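Local coordinates for protein sulfide-quinone reductase (Aquifex aeolicus, PDB 3HYV) that oxidises hydrogen sulfide with the help of a quinone, using bound FAD, and probably builds up polysulfide that is released, typically as cyclooctasulfur, at residues V275-C280 / G424-R429; S344-A349 / F357-P362. All coordinates share one frame; numbering follows the deposited sequence.

In the fold
From the N terminus the chain builds four strands of the parallel FAD-binding Rossmann sheet, then a second, mixed sheet, and returns through the loop holding 275-280 to add strand 289-291. It then runs through helix 314-332 into the hairpin of strands 345-350 and 355-361, where contact 2 (344-349 with 357-362) closes a short local loop. Strand 369-375 adds the third strand of that sheet, and two helices lead on to the C-terminal tail. There contact 1 (275-280 with 424-429) brings the tail back to the dinucleotide-binding part, closing a long loop in which contact 2 is nested. The contact centres lie about 21 Å apart, yet Arg429 of contact 1 packs on Pro362 of contact 2.

Contact 1: residues V275-C280 / G424-R429; sequences VIVNRC and GAPGSR
Arg279 lies along the tail segment 424-429, and its side chain makes the largest share of the contact. Arg279 NH2 gives a hydrogen bond of 3.1 Å to Ser428 OG, which sits 22° out of the guanidinium plane. Backbone atoms lie over both faces of the flat group, Gly424 N on one and Arg429 O on the other, each offset toward the rim. Arg279 CG lies 3.2 Å from Ser428 O, and bends at chi2 (114°) and chi3 carry the guanidinium on to Ser428 OG. With an alanine here, Ser428 OG would probably lose its guanidinium donor and a gap would open between Gly424 and Arg429. Beside this, Pro426 CG meets Val277 CG2 at 4.1 Å, the two side chains crossing at about a right angle. Arg279 N reaches Gly424 O in a weak bond of 3.0 Å, and a water links the two segments, donating to Arg279 O and accepting from Gly427 N.

One shell out, Ala425 O receives both Ser428 N and Ser428 OG, the hydroxyl at 2.9 Å; the hydroxyl gives its proton to Ala425 O, which leaves Ser428 OG as the acceptor for Arg279 NH2. Arg279 NH1 is taken by Asp421 O. Asn278 OD1 accepts from Cys280 N at 2.8 Å and shapes the bend leading to Cys280, whose sulfur forms a disulfide with Cys422. The arrangement is thus an Asx turn at Asn278 facing a type II beta turn from Ala425 to Ser428, in which Gly427 takes a positive phi (101°) where a CB would jam against the preceding carbonyl, and here the C-terminal tail is fastened to the dinucleotide-binding part of the fold.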
loop_
_atom_site.group_PDB
_atom_site.type_symbol
_atom_site.label_atom_id
_atom_site.label_comp_id
_atom_site.label_asym_id
_atom_site.label_seq_id
_atom_site.Cartn_x
_atom_site.Cartn_y
_atom_site.Cartn_z
ATOM N N VAL A 275 -9.343 26.821 -27.609
ATOM C CA VAL A 275 -10.470 27.769 -27.610
ATOM C C VAL A 275 -10.758 28.310 -26.207
ATOM O O VAL A 275 -11.081 27.544 -25.294
ATOM C CB VAL A 275 -11.750 27.141 -28.247
ATOM C CG1 VAL A 275 -12.927 28.111 -28.195
ATOM C CG2 VAL A 275 -11.482 26.738 -29.705
ATOM N N ILE A 276 -10.620 29.623 -26.045
ATOM C CA ILE A 276 -10.998 30.309 -24.810
ATOM C C ILE A 276 -12.519 30.241 -24.626
ATOM O O ILE A 276 -13.275 30.792 -25.436
ATOM C CB ILE A 276 -10.518 31.791 -24.780
ATOM C CG1 ILE A 276 -8.988 31.870 -24.866
ATOM C CG2 ILE A 276 -11.043 32.513 -23.516
ATOM C CD1 ILE A 276 -8.411 33.293 -25.042
ATOM N N VAL A 277 -12.941 29.534 -23.572
ATOM C CA VAL A 277 -14.366 29.359 -23.206
ATOM C C VAL A 277 -14.646 29.662 -21.732
ATOM O O VAL A 277 -13.752 29.573 -20.885
ATOM C CB VAL A 277 -14.910 27.924 -23.502
ATOM C CG1 VAL A 277 -15.057 27.683 -25.026
ATOM C CG2 VAL A 277 -14.051 26.844 -22.837
ATOM N N ASN A 278 -15.897 30.008 -21.437
ATOM C CA ASN A 278 -16.343 30.162 -20.058
ATOM C C ASN A 278 -17.023 28.877 -19.541
ATOM O O ASN A 278 -16.971 27.834 -20.202
ATOM C CB ASN A 278 -17.231 31.417 -19.902
ATOM C CG ASN A 278 -18.503 31.366 -20.752
ATOM O OD1 ASN A 278 -19.047 30.295 -21.019
ATOM N ND2 ASN A 278 -18.988 32.530 -21.161
ATOM N N ARG A 279 -17.644 28.965 -18.362
ATOM C CA ARG A 279 -18.420 27.874 -17.750
ATOM C C ARG A 279 -19.446 27.223 -18.685
ATOM O O ARG A 279 -19.762 26.028 -18.546
ATOM C CB ARG A 279 -19.145 28.384 -16.497
ATOM C CG ARG A 279 -18.620 27.834 -15.189
ATOM C CD ARG A 279 -17.978 28.892 -14.303
ATOM N NE ARG A 279 -18.979 29.665 -13.579
ATOM C CZ ARG A 279 -18.735 30.471 -12.546
ATOM N NH1 ARG A 279 -19.739 31.128 -11.988
ATOM N NH2 ARG A 279 -17.508 30.620 -12.060
ATOM N N CYS A 280 -19.962 28.015 -19.621
ATOM C CA CYS A 280 -21.036 27.600 -20.529
ATOM C C CYS A 280 -20.501 27.129 -21.884
ATOM O O CYS A 280 -21.269 26.890 -22.828
ATOM C CB CYS A 280 -22.054 28.748 -20.691
ATOM S SG CYS A 280 -22.998 29.059 -19.155
ATOM N N GLY A 424 -16.809 32.594 -15.710
ATOM C CA GLY A 424 -15.765 31.938 -14.928
ATOM C C GLY A 424 -15.124 30.848 -15.767
ATOM O O GLY A 424 -15.607 30.536 -16.853
ATOM N N ALA A 425 -14.037 30.274 -15.260
ATOM C CA ALA A 425 -13.317 29.208 -15.952
ATOM C C ALA A 425 -14.187 27.959 -16.190
ATOM O O ALA A 425 -15.093 27.675 -15.404
ATOM C CB ALA A 425 -12.048 28.843 -15.170
ATOM N N PRO A 426 -13.918 27.211 -17.279
ATOM C CA PRO A 426 -14.642 25.954 -17.490
ATOM C C PRO A 426 -14.336 24.956 -16.369
ATOM O O PRO A 426 -13.165 24.738 -16.040
ATOM C CB PRO A 426 -14.095 25.451 -18.827
ATOM C CG PRO A 426 -12.792 26.145 -19.007
ATOM C CD PRO A 426 -12.943 27.472 -18.353
ATOM N N GLY A 427 -15.380 24.386 -15.772
ATOM C CA GLY A 427 -15.214 23.434 -14.672
ATOM C C GLY A 427 -15.440 24.000 -13.277
ATOM O O GLY A 427 -15.673 23.245 -12.335
ATOM N N SER A 428 -15.360 25.323 -13.132
ATOM C CA SER A 428 -15.595 25.956 -11.836
ATOM C C SER A 428 -17.098 26.069 -11.617
ATOM O O SER A 428 -17.863 26.071 -12.572
ATOM C CB SER A 428 -14.889 27.316 -11.729
ATOM O OG SER A 428 -15.491 28.296 -12.553
ATOM N N ARG A 429 -17.510 26.142 -10.356
ATOM C CA ARG A 429 -18.914 26.008 -9.977
ATOM C C ARG A 429 -19.661 27.354 -10.012
ATOM O O ARG A 429 -19.213 28.333 -9.399
ATOM C CB ARG A 429 -19.016 25.348 -8.588
ATOM C CG ARG A 429 -18.902 23.800 -8.556
ATOM C CD ARG A 429 -17.521 23.249 -8.982
ATOM N NE ARG A 429 -17.217 21.952 -8.368
ATOM C CZ ARG A 429 -16.416 21.020 -8.888
ATOM N NH1 ARG A 429 -16.222 19.891 -8.230
ATOM N NH2 ARG A 429 -15.815 21.194 -10.063
HETATM O O HOH W 1 -18.290 24.114 -16.977
#

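Contact 2: residues S344-A349 / F357-P362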
loop_
_atom_site.group_PDB
_atom_site.type_symbol
_atom_site.label_atom_id
_atom_site.label_comp_id
_atom_site.label_asym_id
_atom_site.label_seq_id
_atom_site.Cartn_x
_atom_site.Cartn_y
_atom_site.Cartn_z
ATOM N N SER A 344 -18.667 14.972 -15.638
ATOM C CA SER A 344 -18.355 13.717 -14.958
ATOM C C SER A 344 -17.850 12.714 -15.992
ATOM O O SER A 344 -18.024 12.919 -17.194
ATOM C CB SER A 344 -19.567 13.173 -14.191
ATOM O OG SER A 344 -20.699 13.017 -15.031
ATOM N N ALA A 345 -17.211 11.644 -15.529
ATOM C CA ALA A 345 -16.603 10.670 -16.436
ATOM C C ALA A 345 -16.731 9.237 -15.947
ATOM O O ALA A 345 -16.442 8.936 -14.785
ATOM C CB ALA A 345 -15.143 11.008 -16.668
ATOM N N ILE A 346 -17.191 8.371 -16.850
ATOM C CA ILE A 346 -17.147 6.923 -16.693
ATOM C C ILE A 346 -16.097 6.438 -17.676
ATOM O O ILE A 346 -16.312 6.504 -18.885
ATOM C CB ILE A 346 -18.512 6.277 -17.045
ATOM C CG1 ILE A 346 -19.570 6.677 -16.026
ATOM C CG2 ILE A 346 -18.405 4.744 -17.136
ATOM C CD1 ILE A 346 -20.990 6.358 -16.458
ATOM N N CYS A 347 -14.952 5.985 -17.168
ATOM C CA CYS A 347 -13.862 5.477 -18.025
ATOM C C CYS A 347 -13.548 4.003 -17.787
ATOM O O CYS A 347 -13.472 3.550 -16.638
ATOM C CB CYS A 347 -12.584 6.299 -17.846
ATOM S SG CYS A 347 -12.804 8.058 -18.104
ATOM N N ILE A 348 -13.368 3.261 -18.881
ATOM C CA ILE A 348 -12.962 1.861 -18.809
ATOM C C ILE A 348 -11.621 1.658 -19.516
ATOM O O ILE A 348 -11.483 1.963 -20.708
ATOM C CB ILE A 348 -14.049 0.913 -19.368
ATOM C CG1 ILE A 348 -15.335 1.057 -18.546
ATOM C CG2 ILE A 348 -13.572 -0.540 -19.349
ATOM C CD1 ILE A 348 -16.596 0.757 -19.307
ATOM N N ALA A 349 -10.631 1.177 -18.763
ATOM C CA ALA A 349 -9.339 0.813 -19.334
ATOM C C ALA A 349 -9.311 -0.688 -19.619
ATOM O O ALA A 349 -9.252 -1.501 -18.703
ATOM C CB ALA A 349 -8.191 1.215 -18.403
ATOM N N PHE A 357 -12.485 -0.170 -14.207
ATOM C CA PHE A 357 -13.616 0.751 -14.307
ATOM C C PHE A 357 -13.403 1.918 -13.353
ATOM O O PHE A 357 -13.261 1.717 -12.144
ATOM C CB PHE A 357 -14.928 0.011 -13.967
ATOM C CG PHE A 357 -16.145 0.910 -13.867
ATOM C CD1 PHE A 357 -16.904 1.202 -14.993
ATOM C CD2 PHE A 357 -16.538 1.447 -12.643
ATOM C CE1 PHE A 357 -18.032 2.030 -14.901
ATOM C CE2 PHE A 357 -17.653 2.265 -12.548
ATOM C CZ PHE A 357 -18.398 2.558 -13.680
ATOM N N PHE A 358 -13.391 3.129 -13.897
ATOM C CA PHE A 358 -13.170 4.347 -13.113
ATOM C C PHE A 358 -14.318 5.334 -13.307
ATOM O O PHE A 358 -14.664 5.690 -14.443
ATOM C CB PHE A 358 -11.837 5.002 -13.496
ATOM C CG PHE A 358 -10.643 4.087 -13.342
ATOM C CD1 PHE A 358 -10.038 3.915 -12.102
ATOM C CD2 PHE A 358 -10.133 3.395 -14.443
ATOM C CE1 PHE A 358 -8.933 3.062 -11.951
ATOM C CE2 PHE A 358 -9.039 2.538 -14.309
ATOM C CZ PHE A 358 -8.437 2.370 -13.054
ATOM N N PHE A 359 -14.919 5.756 -12.201
ATOM C CA PHE A 359 -16.004 6.732 -12.234
ATOM C C PHE A 359 -15.652 7.885 -11.304
ATOM O O PHE A 359 -15.219 7.658 -10.175
ATOM C CB PHE A 359 -17.346 6.087 -11.842
ATOM C CG PHE A 359 -18.499 7.069 -11.731
ATOM C CD1 PHE A 359 -19.158 7.252 -10.517
ATOM C CD2 PHE A 359 -18.926 7.808 -12.839
ATOM C CE1 PHE A 359 -20.230 8.150 -10.407
ATOM C CE2 PHE A 359 -19.989 8.705 -12.739
ATOM C CZ PHE A 359 -20.641 8.873 -11.522
ATOM N N ALA A 360 -15.822 9.109 -11.798
ATOM C CA ALA A 360 -15.515 10.319 -11.042
ATOM C C ALA A 360 -16.598 11.367 -11.284
ATOM O O ALA A 360 -16.814 11.785 -12.415
ATOM C CB ALA A 360 -14.135 10.863 -11.440
ATOM N N ASP A 361 -17.291 11.768 -10.227
ATOM C CA ASP A 361 -18.339 12.777 -10.354
ATOM C C ASP A 361 -18.177 13.956 -9.378
ATOM O O ASP A 361 -18.405 13.793 -8.174
ATOM C CB ASP A 361 -19.723 12.128 -10.200
ATOM C CG ASP A 361 -20.871 13.114 -10.439
ATOM O OD1 ASP A 361 -20.693 14.102 -11.187
ATOM O OD2 ASP A 361 -21.964 12.897 -9.880
ATOM N N PRO A 362 -17.778 15.147 -9.891
ATOM C CA PRO A 362 -17.252 15.392 -11.240
ATOM C C PRO A 362 -15.788 14.985 -11.324
ATOM O O PRO A 362 -15.212 14.566 -10.324
ATOM C CB PRO A 362 -17.391 16.914 -11.416
ATOM C CG PRO A 362 -18.091 17.421 -10.172
ATOM C CD PRO A 362 -17.872 16.397 -9.118
#
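Phe358 O takes the amide of Cys347 N at 2.8 Å, with the hydrogen nearly in line at 170°, and Ile346 CA also approaches this oxygen, at 3.6 Å. The return bond, Phe358 N to Cys347 O, is equally short. Ala345 and Ala360 form the next hydrogen-bonded pair, in which Ala345 N to Ala360 O and Ala360 N to Ala345 O are both 3.1 Å, and Phe359 CA adds a CA-H...O contact to Ala345 O.

Ile346 fills the space between two aromatic rings on the face it shares with Ile348, Phe357 and Phe359. Ile346 CG1 meets Phe359 CD2 at 3.4 Å, while Ile346 CG2 reaches Phe357 CE1 at 3.5 Å. Both rings have CG anti to the backbone N, with chi1 173° at Phe357 and 175° at Phe359, which puts each ring beside Ile346 of strand 345-350. This is an antiparallel beta hairpin, continued by strand 369-375 into a three-stranded sheet beside the active site: Ile346 binds a quinone, and Leu407 and Leu411 of helix 401-411 also pack on it.

The other face carries Cys347, thought to hold the persulfide intermediate, with its side chain about 4 Å from a bound octathiocane ring. Here Ala349 CB lies at the edge of the Phe358 ring, which makes an edge-to-face stack with Phe194. Near the cis Pro362, Ser344 CB touches Asp361 OD1 at 3.3 Å, an oxygen that also forms a salt bridge with Arg342.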